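Local structure of hypothetical glycoside hydrolase (3TAW) at residues 22-27 with 344-349; 117-122 with 134-139; 141-146 with 173-178; 322-327 with 334-339. The protein is of unknown function but belongs to a clan of carbohydrate-active enzymes built on a five-bladed beta-propeller. All blocks are in the same frame, centred on the assembly; numbering follows the deposited sequence.

Interaction 1 (22-27 with 344-349)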
# COMPACT_ATOMS: atom_id res chain seq x y z
N GLY A 22 -8.07 -15.15 -17.04
CA GLY A 22 -9.19 -15.75 -16.31
C GLY A 22 -9.07 -15.98 -14.82
O GLY A 22 -10.00 -16.51 -14.23
N VAL A 23 -7.97 -15.56 -14.19
CA VAL A 23 -7.73 -15.86 -12.77
C VAL A 23 -8.29 -14.84 -11.78
O VAL A 23 -8.56 -15.17 -10.61
CB VAL A 23 -6.22 -16.06 -12.44
CG1 VAL A 23 -5.58 -17.04 -13.39
CG2 VAL A 23 -5.45 -14.74 -12.40
N ASN A 24 -8.41 -13.59 -12.21
CA ASN A 24 -8.81 -12.53 -11.29
C ASN A 24 -10.31 -12.44 -11.13
O ASN A 24 -11.06 -12.77 -12.06
CB ASN A 24 -8.27 -11.18 -11.74
CG ASN A 24 -6.79 -11.03 -11.49
OD1 ASN A 24 -6.26 -11.53 -10.52
ND2 ASN A 24 -6.12 -10.28 -12.36
N PRO A 25 -10.76 -12.00 -9.94
CA PRO A 25 -9.97 -11.67 -8.76
C PRO A 25 -9.51 -12.91 -8.00
O PRO A 25 -10.19 -13.94 -8.01
CB PRO A 25 -10.94 -10.88 -7.89
CG PRO A 25 -12.30 -11.29 -8.33
CD PRO A 25 -12.21 -11.86 -9.70
N VAL A 26 -8.38 -12.78 -7.31
CA VAL A 26 -7.78 -13.88 -6.58
C VAL A 26 -8.22 -13.95 -5.10
O VAL A 26 -8.05 -14.99 -4.47
CB VAL A 26 -6.24 -13.87 -6.71
CG1 VAL A 26 -5.84 -14.07 -8.17
CG2 VAL A 26 -5.65 -12.58 -6.12
N ILE A 27 -8.77 -12.85 -4.56
CA ILE A 27 -9.40 -12.85 -3.23
C ILE A 27 -10.73 -12.14 -3.31
O ILE A 27 -10.81 -10.99 -3.73
CB ILE A 27 -8.57 -12.16 -2.11
CG1 ILE A 27 -7.13 -12.69 -2.10
CG2 ILE A 27 -9.28 -12.27 -0.70
CD1 ILE A 27 -6.91 -13.99 -1.38
N PHE A 344 -12.26 -6.18 -4.38
CA PHE A 344 -11.55 -7.45 -4.61
C PHE A 344 -10.03 -7.24 -4.63
O PHE A 344 -9.56 -6.10 -4.70
CB PHE A 344 -11.97 -8.12 -5.91
CG PHE A 344 -13.46 -8.35 -6.03
CD1 PHE A 344 -14.05 -9.47 -5.48
CD2 PHE A 344 -14.27 -7.44 -6.70
CE1 PHE A 344 -15.42 -9.68 -5.58
CE2 PHE A 344 -15.66 -7.66 -6.79
CZ PHE A 344 -16.21 -8.78 -6.23
N VAL A 345 -9.30 -8.35 -4.54
CA VAL A 345 -7.87 -8.36 -4.82
C VAL A 345 -7.60 -9.06 -6.15
O VAL A 345 -8.14 -10.14 -6.42
CB VAL A 345 -7.08 -9.05 -3.71
CG1 VAL A 345 -5.57 -9.11 -4.09
CG2 VAL A 345 -7.30 -8.31 -2.37
N ALA A 346 -6.75 -8.45 -6.97
CA ALA A 346 -6.28 -9.03 -8.23
C ALA A 346 -4.75 -9.02 -8.30
O ALA A 346 -4.08 -8.35 -7.50
CB ALA A 346 -6.88 -8.29 -9.45
N VAL A 347 -4.23 -9.84 -9.22
CA VAL A 347 -2.80 -9.98 -9.49
C VAL A 347 -2.47 -9.68 -10.96
O VAL A 347 -3.24 -9.99 -11.87
CB VAL A 347 -2.26 -11.39 -9.08
CG1 VAL A 347 -2.80 -12.50 -9.99
CG2 VAL A 347 -0.73 -11.39 -9.03
N ALA A 348 -1.33 -9.04 -11.18
CA ALA A 348 -0.73 -8.95 -12.52
C ALA A 348 0.74 -9.37 -12.38
O ALA A 348 1.36 -9.21 -11.31
CB ALA A 348 -0.86 -7.51 -13.10
N VAL A 349 1.29 -9.93 -13.45
CA VAL A 349 2.61 -10.58 -13.40
C VAL A 349 3.47 -10.00 -14.49
O VAL A 349 2.97 -9.71 -15.58
CB VAL A 349 2.48 -12.12 -13.52
CG1 VAL A 349 3.83 -12.82 -13.34
CG2 VAL A 349 1.49 -12.63 -12.47
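N24 extends its carboxamide to A346 and V347. Its CB lies 3.9 Å from A346 CB. N24 CG, held anti to the carbonyl carbon (chi1 -74°), comes nearer, 3.4 Å from A346 CB. At the tip the amide divides between the two polar atoms of one residue: OD1 accepts from V347 N at 2.9 Å, and ND2 donates to V347 O at 2.9 Å. Both bonds are nearly straight, yet V347 O lies in the amide plane of N24 while V347 N stands above the plane of the OD1 carbonyl. Further along, 22-27 and 344-349 form a classic beta bulge, with V26 and I27 both facing V345. V345 O takes a bond from V26 N (2.8 Å) and a weak one from I27 N, and V345 N returns one to I27 O (3.1 Å). The bulge ties the N-terminal region to an outermost strand of the last sheet, consistent with the ring closure of a propeller. P25, entered through a cis peptide, lies alongside F344, P25 CB against F344 CB at 3.5 Å, and the F311 side chain of helix 310-313 touches those of N24, P25 and F344.

Interaction 2 (117-122 with 134-139). With EDO (1,2-ethanediol), chain P.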
# COMPACT_ATOMS: atom_id res chain seq x y z
N GLY A 117 -10.67 0.27 12.59
CA GLY A 117 -9.69 -0.80 12.41
C GLY A 117 -8.41 -0.43 11.68
O GLY A 117 -7.91 0.69 11.78
N THR A 118 -7.87 -1.39 10.93
CA THR A 118 -6.52 -1.33 10.44
C THR A 118 -6.57 -1.46 8.92
O THR A 118 -6.83 -2.54 8.41
CB THR A 118 -5.69 -2.48 11.09
OG1 THR A 118 -6.25 -3.75 10.75
CG2 THR A 118 -5.66 -2.37 12.60
N GLU A 119 -6.30 -0.37 8.19
CA GLU A 119 -6.48 -0.32 6.73
C GLU A 119 -5.16 -0.31 5.95
O GLU A 119 -4.12 0.07 6.48
CB GLU A 119 -7.22 0.95 6.31
CG GLU A 119 -8.49 1.27 7.10
CD GLU A 119 -9.13 2.57 6.65
OE1 GLU A 119 -8.42 3.42 6.01
OE2 GLU A 119 -10.34 2.76 6.95
N ASP A 120 -5.26 -0.70 4.67
CA ASP A 120 -4.28 -0.32 3.66
C ASP A 120 -2.84 -0.58 4.06
O ASP A 120 -2.01 0.34 4.14
CB ASP A 120 -4.50 1.14 3.28
CG ASP A 120 -5.84 1.38 2.58
OD1 ASP A 120 -6.60 0.41 2.37
OD2 ASP A 120 -6.07 2.55 2.19
N PRO A 121 -2.53 -1.85 4.30
CA PRO A 121 -1.19 -2.29 4.73
C PRO A 121 -0.16 -2.24 3.59
O PRO A 121 -0.51 -2.45 2.42
CB PRO A 121 -1.42 -3.72 5.11
CG PRO A 121 -2.52 -4.19 4.22
CD PRO A 121 -3.45 -3.01 4.14
N ARG A 122 1.08 -1.93 3.93
CA ARG A 122 2.23 -2.26 3.11
C ARG A 122 3.23 -2.96 4.00
O ARG A 122 3.42 -2.58 5.17
CB ARG A 122 2.94 -1.02 2.51
CG ARG A 122 2.29 -0.41 1.31
CD ARG A 122 1.24 0.55 1.70
NE ARG A 122 0.69 1.36 0.60
CZ ARG A 122 -0.52 1.88 0.62
NH1 ARG A 122 -1.29 1.70 1.68
NH2 ARG A 122 -0.99 2.58 -0.40
N LEU A 134 3.31 -1.02 7.65
CA LEU A 134 2.85 0.35 7.68
C LEU A 134 1.41 0.32 7.25
O LEU A 134 1.09 -0.23 6.19
CB LEU A 134 3.64 1.23 6.71
CG LEU A 134 4.94 1.85 7.25
CD1 LEU A 134 4.66 3.05 8.19
CD2 LEU A 134 5.85 0.83 7.90
N TYR A 135 0.52 0.89 8.08
CA TYR A 135 -0.92 0.79 7.87
C TYR A 135 -1.63 2.00 8.44
O TYR A 135 -1.01 2.82 9.13
CB TYR A 135 -1.47 -0.49 8.53
CG TYR A 135 -1.39 -0.49 10.05
CD1 TYR A 135 -0.22 -0.79 10.72
CD2 TYR A 135 -2.52 -0.21 10.82
CE1 TYR A 135 -0.14 -0.78 12.11
CE2 TYR A 135 -2.47 -0.22 12.21
CZ TYR A 135 -1.29 -0.50 12.85
OH TYR A 135 -1.25 -0.54 14.21
N THR A 136 -2.91 2.13 8.13
CA THR A 136 -3.71 3.24 8.61
C THR A 136 -4.55 2.81 9.80
O THR A 136 -5.27 1.81 9.73
CB THR A 136 -4.69 3.73 7.55
OG1 THR A 136 -4.00 3.93 6.31
CG2 THR A 136 -5.40 5.04 8.01
N GLN A 137 -4.46 3.56 10.88
CA GLN A 137 -5.36 3.41 12.04
C GLN A 137 -6.57 4.29 11.77
O GLN A 137 -6.40 5.47 11.44
CB GLN A 137 -4.67 3.87 13.31
CG GLN A 137 -3.34 3.18 13.61
CD GLN A 137 -2.75 3.66 14.91
OE1 GLN A 137 -2.52 4.87 15.09
NE2 GLN A 137 -2.50 2.72 15.83
N TRP A 138 -7.77 3.74 11.90
CA TRP A 138 -8.98 4.54 11.66
C TRP A 138 -9.93 4.43 12.82
O TRP A 138 -10.39 3.34 13.16
CB TRP A 138 -9.66 4.10 10.38
CG TRP A 138 -10.89 4.86 9.90
CD1 TRP A 138 -12.00 4.30 9.34
CD2 TRP A 138 -11.10 6.29 9.85
NE1 TRP A 138 -12.87 5.26 8.97
CE2 TRP A 138 -12.35 6.49 9.25
CE3 TRP A 138 -10.34 7.40 10.23
CZ2 TRP A 138 -12.89 7.77 9.05
CZ3 TRP A 138 -10.86 8.67 10.01
CH2 TRP A 138 -12.13 8.84 9.44
N ASN A 139 -10.21 5.57 13.42
CA ASN A 139 -11.12 5.65 14.54
C ASN A 139 -12.31 6.55 14.23
O ASN A 139 -13.00 7.02 15.15
CB ASN A 139 -10.38 6.17 15.77
CG ASN A 139 -9.89 7.59 15.61
OD1 ASN A 139 -10.07 8.21 14.55
ND2 ASN A 139 -9.30 8.12 16.67
C1 EDO P . -10.55 7.69 6.18
O1 EDO P . -9.40 8.43 5.74
C2 EDO P . -10.09 6.30 6.57
O2 EDO P . -9.06 5.90 5.67
O HOH W 1 -6.18 4.11 4.60
O HOH W 2 -1.85 3.02 4.99
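E119 and T136 face each other as an antiparallel hydrogen-bonded pair, in strands whose directions differ by 140°; E119 N to T136 O and T136 N to E119 O are both 2.9 Å. The chain turns a corner at D120, and the register has slipped by one residue, a beta bulge, when R122 pairs with L134. E119 continues extended beyond CG and brings its carboxylate to W138. E119 OE2 lies 3.3 Å from W138 CD1, the carboxylate and indole planes being 49° apart. E119 OE1 accepts from the O2 hydroxyl of a 1,2-ethanediol at 2.6 Å, and the C2 carbon of that molecule sits over the indole face, 3.4 Å from W138 CD2; the indole NE1 itself bonds to G77 O. One water joins E119 OE1 to T136 OG1, with a weak bond to D120 OD2, and a second water links T136 OG1 to D120 O. D120 OD1 has its main partner in R67, a salt bridge. The R122 chain bends at chi2 (86°), which brings NH1 back to D120 O in a weak bond, while NE and NH2 hold G248 O and C247 O. Within the hairpin, T118 CG2 meets the Y135 ring obliquely, 3.9 Å from Y135 CE2, and Y135 OH reaches E113. The arrangement is that of a propeller blade: strands 117-125 and 131-138 open a four-stranded antiparallel sheet, and the first strand kinks at a cluster of acidic side chains, waters and bound diol that resembles the lining of a pocket.

Interaction 3 (141-146 with 173-178). With EDO (1,2-ethanediol), chain K; EDO (1,2-ethanediol), chain P.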
# COMPACT_ATOMS: atom_id res chain seq x y z
N LYS A 141 -12.25 9.48 13.20
CA LYS A 141 -11.92 10.88 13.43
C LYS A 141 -10.71 11.29 12.59
O LYS A 141 -10.81 12.20 11.77
CB LYS A 141 -11.68 11.10 14.92
CG LYS A 141 -12.95 10.86 15.73
CD LYS A 141 -12.83 11.38 17.13
CE LYS A 141 -12.07 10.45 18.03
NZ LYS A 141 -12.73 10.39 19.39
N VAL A 142 -9.58 10.62 12.80
CA VAL A 142 -8.35 10.93 12.07
C VAL A 142 -7.69 9.61 11.62
O VAL A 142 -7.50 8.72 12.46
CB VAL A 142 -7.33 11.69 12.95
CG1 VAL A 142 -6.11 12.09 12.12
CG2 VAL A 142 -7.96 12.95 13.63
N PRO A 143 -7.35 9.49 10.32
CA PRO A 143 -6.55 8.35 9.90
C PRO A 143 -5.09 8.61 10.21
O PRO A 143 -4.58 9.71 9.96
CB PRO A 143 -6.81 8.26 8.39
CG PRO A 143 -7.09 9.67 8.00
CD PRO A 143 -7.69 10.36 9.18
N ARG A 144 -4.41 7.62 10.78
CA ARG A 144 -3.02 7.79 11.17
C ARG A 144 -2.17 6.65 10.65
O ARG A 144 -2.50 5.48 10.84
CB ARG A 144 -2.85 7.90 12.67
CG ARG A 144 -3.59 9.09 13.32
CD ARG A 144 -3.27 9.15 14.80
NE ARG A 144 -3.78 10.36 15.45
CZ ARG A 144 -5.00 10.52 15.93
NH1 ARG A 144 -5.90 9.55 15.85
NH2 ARG A 144 -5.35 11.69 16.49
N LEU A 145 -1.07 7.01 10.01
CA LEU A 145 -0.09 6.02 9.58
C LEU A 145 0.60 5.46 10.82
O LEU A 145 1.15 6.22 11.63
CB LEU A 145 0.93 6.71 8.67
CG LEU A 145 1.97 5.88 7.97
CD1 LEU A 145 1.32 4.85 6.98
CD2 LEU A 145 2.93 6.84 7.26
N ALA A 146 0.63 4.14 10.95
CA ALA A 146 1.21 3.50 12.12
C ALA A 146 2.09 2.33 11.70
O ALA A 146 2.05 1.86 10.56
CB ALA A 146 0.08 3.05 13.10
N ASP A 173 -1.66 14.39 15.03
CA ASP A 173 -3.11 14.43 14.83
C ASP A 173 -3.50 14.84 13.40
O ASP A 173 -4.64 15.15 13.12
CB ASP A 173 -3.73 15.38 15.87
CG ASP A 173 -3.53 14.88 17.30
OD1 ASP A 173 -3.78 13.69 17.56
OD2 ASP A 173 -3.16 15.69 18.18
N GLU A 174 -2.53 14.79 12.49
CA GLU A 174 -2.79 15.04 11.09
C GLU A 174 -3.24 13.76 10.44
O GLU A 174 -2.85 12.67 10.89
CB GLU A 174 -1.52 15.56 10.41
CG GLU A 174 -1.20 16.99 10.82
CD GLU A 174 -2.25 17.96 10.33
OE1 GLU A 174 -2.43 18.05 9.10
OE2 GLU A 174 -2.93 18.59 11.17
N ALA A 175 -4.05 13.90 9.39
CA ALA A 175 -4.50 12.75 8.60
C ALA A 175 -3.35 12.24 7.74
O ALA A 175 -2.86 12.99 6.91
CB ALA A 175 -5.67 13.14 7.71
N THR A 176 -2.90 11.00 7.97
CA THR A 176 -1.79 10.41 7.25
C THR A 176 -2.09 8.93 6.94
O THR A 176 -2.92 8.30 7.61
CB THR A 176 -0.47 10.49 8.05
OG1 THR A 176 -0.57 9.75 9.28
CG2 THR A 176 -0.08 11.97 8.36
N LYS A 177 -1.45 8.44 5.88
CA LYS A 177 -1.65 7.08 5.38
C LYS A 177 -0.74 6.84 4.19
O LYS A 177 -0.11 7.78 3.68
CB LYS A 177 -3.11 6.85 4.94
CG LYS A 177 -3.63 7.90 3.95
CD LYS A 177 -4.99 7.54 3.34
CE LYS A 177 -6.08 7.43 4.39
NZ LYS A 177 -7.40 7.03 3.80
N SER A 178 -0.64 5.57 3.78
CA SER A 178 -0.11 5.16 2.47
C SER A 178 1.39 5.36 2.34
O SER A 178 1.85 6.32 1.73
CB SER A 178 -0.87 5.86 1.33
OG SER A 178 -2.27 5.67 1.52
C1 EDO K . 0.23 11.18 12.14
O1 EDO K . -1.04 10.91 11.58
C2 EDO K . 0.90 9.99 12.85
O2 EDO K . 1.59 9.07 12.01
C1 EDO P . -10.55 7.69 6.18
O1 EDO P . -9.40 8.43 5.74
C2 EDO P . -10.09 6.30 6.57
O2 EDO P . -9.06 5.90 5.67
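T176 bonds to L145 through its side chain and to P143 through its backbone. Its OG1, placed between the backbone N and the carbonyl carbon (chi1 62°), accepts a nearly straight bond from L145 N at 2.9 Å, and T176 N donates to P143 O at 2.9 Å from above the carbonyl plane. The same hydroxyl donates to O1 of a 1,2-ethanediol, 2.6 Å from T176 OG1; this diol also bonds to E174 O and, through its other hydroxyl, to L145 O. The diol therefore spans both chain segments. R144 NH2 forms a salt bridge with D173 OD1 (2.8 Å), approaching on the anti side of the carboxylate, with the guanidinium and carboxylate planes 79° apart. Two things help to fix that guanidinium: NE bonds to K172 O, and V142 CB lies over one face of it, toward the rim. V142 CG1 also presses onto the carbonyls of 173-178, 3.5 Å from D173 O, while A175 CB meets P143 CD at 3.7 Å. CB of K177 points away from 141-146, and the chain bends farther on (chi3 62°) to bring K177 NZ to a second diol, 2.7 Å from its O2, which E119 also binds. The backbone N of K177 is buried with no partner in the model. Farther out, L145 packs on M201 and T176 on W203, both in strand 199-203. Strand 143-150 runs between 131-138 and 157-161 in its blade, and the loop holding 173-178 follows helix 166-169 and leads into strand 179-186 of the next sheet.

Interaction 4 (322-327 with 334-339). With EDO (1,2-ethanediol), chain I.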
# COMPACT_ATOMS: atom_id res chain seq x y z
N VAL A 322 -7.53 0.38 -9.74
CA VAL A 322 -6.55 -0.69 -9.71
C VAL A 322 -5.48 -0.18 -8.77
O VAL A 322 -4.49 0.46 -9.18
CB VAL A 322 -6.03 -1.10 -11.13
CG1 VAL A 322 -7.13 -1.81 -11.89
CG2 VAL A 322 -5.49 0.09 -11.95
N PHE A 323 -5.70 -0.45 -7.47
CA PHE A 323 -4.98 0.23 -6.40
C PHE A 323 -3.77 -0.61 -5.99
O PHE A 323 -3.89 -1.59 -5.24
CB PHE A 323 -5.92 0.48 -5.21
CG PHE A 323 -5.38 1.50 -4.24
CD1 PHE A 323 -5.52 2.86 -4.48
CD2 PHE A 323 -4.69 1.08 -3.11
CE1 PHE A 323 -5.00 3.79 -3.58
CE2 PHE A 323 -4.17 2.00 -2.21
CZ PHE A 323 -4.32 3.34 -2.44
N VAL A 324 -2.62 -0.25 -6.54
CA VAL A 324 -1.42 -1.05 -6.40
C VAL A 324 -0.84 -0.90 -5.02
O VAL A 324 -0.71 0.20 -4.52
CB VAL A 324 -0.38 -0.75 -7.52
CG1 VAL A 324 -0.97 -1.17 -8.88
CG2 VAL A 324 0.05 0.72 -7.49
N GLU A 325 -0.50 -2.03 -4.39
CA GLU A 325 -0.14 -1.97 -2.96
C GLU A 325 0.78 -3.07 -2.44
O GLU A 325 1.40 -2.89 -1.39
CB GLU A 325 -1.44 -1.92 -2.14
CG GLU A 325 -1.26 -1.64 -0.64
CD GLU A 325 -2.57 -1.28 0.06
OE1 GLU A 325 -3.52 -0.83 -0.61
OE2 GLU A 325 -2.68 -1.47 1.31
N GLY A 326 0.82 -4.22 -3.13
CA GLY A 326 1.70 -5.34 -2.79
C GLY A 326 2.53 -5.72 -4.02
O GLY A 326 2.04 -5.75 -5.13
N LEU A 327 3.81 -6.02 -3.81
CA LEU A 327 4.72 -6.32 -4.92
C LEU A 327 5.83 -7.24 -4.42
O LEU A 327 6.51 -6.90 -3.45
CB LEU A 327 5.30 -5.03 -5.50
CG LEU A 327 6.28 -5.19 -6.65
CD1 LEU A 327 5.64 -5.94 -7.86
CD2 LEU A 327 6.83 -3.80 -7.08
N TRP A 334 7.77 -10.83 -11.23
CA TRP A 334 7.15 -9.88 -10.32
C TRP A 334 5.65 -10.12 -10.26
O TRP A 334 5.01 -10.21 -11.30
CB TRP A 334 7.38 -8.47 -10.80
CG TRP A 334 8.79 -8.05 -10.74
CD1 TRP A 334 9.68 -8.09 -11.76
CD2 TRP A 334 9.48 -7.51 -9.61
NE1 TRP A 334 10.90 -7.63 -11.33
CE2 TRP A 334 10.81 -7.25 -10.03
CE3 TRP A 334 9.11 -7.24 -8.30
CZ2 TRP A 334 11.76 -6.73 -9.17
CZ3 TRP A 334 10.08 -6.71 -7.44
CH2 TRP A 334 11.39 -6.47 -7.90
N TYR A 335 5.13 -10.24 -9.04
CA TYR A 335 3.72 -10.37 -8.78
C TYR A 335 3.24 -9.12 -8.06
O TYR A 335 3.71 -8.79 -6.97
CB TYR A 335 3.45 -11.61 -7.91
CG TYR A 335 3.76 -12.90 -8.62
CD1 TYR A 335 5.06 -13.38 -8.70
CD2 TYR A 335 2.75 -13.64 -9.24
CE1 TYR A 335 5.34 -14.57 -9.36
CE2 TYR A 335 3.03 -14.83 -9.91
CZ TYR A 335 4.34 -15.29 -9.96
OH TYR A 335 4.64 -16.48 -10.65
N LEU A 336 2.32 -8.41 -8.71
CA LEU A 336 1.75 -7.14 -8.27
C LEU A 336 0.31 -7.35 -7.82
O LEU A 336 -0.49 -7.83 -8.61
CB LEU A 336 1.78 -6.14 -9.43
CG LEU A 336 1.16 -4.77 -9.18
CD1 LEU A 336 1.99 -3.98 -8.14
CD2 LEU A 336 0.98 -3.99 -10.48
N TYR A 337 0.01 -7.05 -6.55
CA TYR A 337 -1.31 -7.24 -5.95
C TYR A 337 -1.96 -5.88 -5.77
O TYR A 337 -1.34 -4.95 -5.26
CB TYR A 337 -1.21 -8.01 -4.63
CG TYR A 337 -0.71 -9.41 -4.91
CD1 TYR A 337 -1.57 -10.40 -5.39
CD2 TYR A 337 0.65 -9.71 -4.83
CE1 TYR A 337 -1.09 -11.66 -5.71
CE2 TYR A 337 1.13 -10.98 -5.17
CZ TYR A 337 0.26 -11.95 -5.60
OH TYR A 337 0.77 -13.19 -5.96
N TYR A 338 -3.21 -5.78 -6.22
CA TYR A 338 -3.90 -4.53 -6.20
C TYR A 338 -5.37 -4.67 -5.81
O TYR A 338 -6.00 -5.73 -6.03
CB TYR A 338 -3.74 -3.81 -7.55
CG TYR A 338 -4.23 -4.55 -8.78
CD1 TYR A 338 -3.41 -5.43 -9.46
CD2 TYR A 338 -5.49 -4.31 -9.29
CE1 TYR A 338 -3.84 -6.10 -10.59
CE2 TYR A 338 -5.95 -4.97 -10.43
CZ TYR A 338 -5.11 -5.84 -11.08
OH TYR A 338 -5.53 -6.50 -12.20
N GLY A 339 -5.91 -3.61 -5.24
CA GLY A 339 -7.33 -3.55 -4.92
C GLY A 339 -8.12 -3.27 -6.19
O GLY A 339 -7.66 -2.50 -7.05
C1 EDO I . 7.69 -7.01 0.02
O1 EDO I . 8.64 -7.71 0.85
C2 EDO I . 8.34 -5.82 -0.71
O2 EDO I . 7.45 -5.15 -1.63
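E325 and G326 both face Y337 in a classic beta bulge, set in the hairpin of strands 322-330 and 333-340, which form one edge and the middle of a propeller blade's antiparallel sheet. Y337 O accepts from E325 N at 3.2 Å and from G326 N at 3.1 Å, and Y337 N answers to G326 O at 2.8 Å. Ahead of the bulge in the chain, F323 N donates to G339 O at 2.9 Å, in the carbonyl plane and on a lone pair. The side chains pair off along the strands. V322 lies alongside Y338, V322 CG1 touching Y338 CE2 at 3.7 Å; the tyrosine ring is brought there by a CG placed between the backbone N and the carbonyl carbon (chi1 59°). V324 CG1 meets L336 CD2 at 3.8 Å, and L327 CD1 meets W334 CE3 at 3.7 Å. The hydroxyls of Y338 and Y337 bond outside the hairpin, to E312 and to G91 O, while a 1,2-ethanediol bonds to L327 O. Within the pair, therefore, polar cohesion comes from the backbone, with one carbonyl shared by two donors at the bulge, and the side chains add mainly apolar contact.

Interactions 1 and 4 meet in one sheet, through neighbouring strands 344-350 and 333-340, their centres about 9 Å apart: A348 O lies 2.9 Å from L336 N and A346 N lies 3.0 Å from Y338 O. Interactions 2 and 3, with centres also about 9 Å apart, are joined by neighbouring strands and a shared 1,2-ethanediol held by E119 and K177. The two pairs meet where the corner of interaction 2 faces the bulge of interaction 4, with centres about 17 Å apart and a long, weak ion pair between R122 NH1 and E325 OE2. Side chains of interactions 2, 3 and 4 (E119, K177, F323) lie within about 5 Å of a bound unknown ligand, probably from the crystallisation liquor, which may mark a pocket. Interactions 1 and 3, whose centres are about 28 Å apart, lie on opposite sides of the chain's centre.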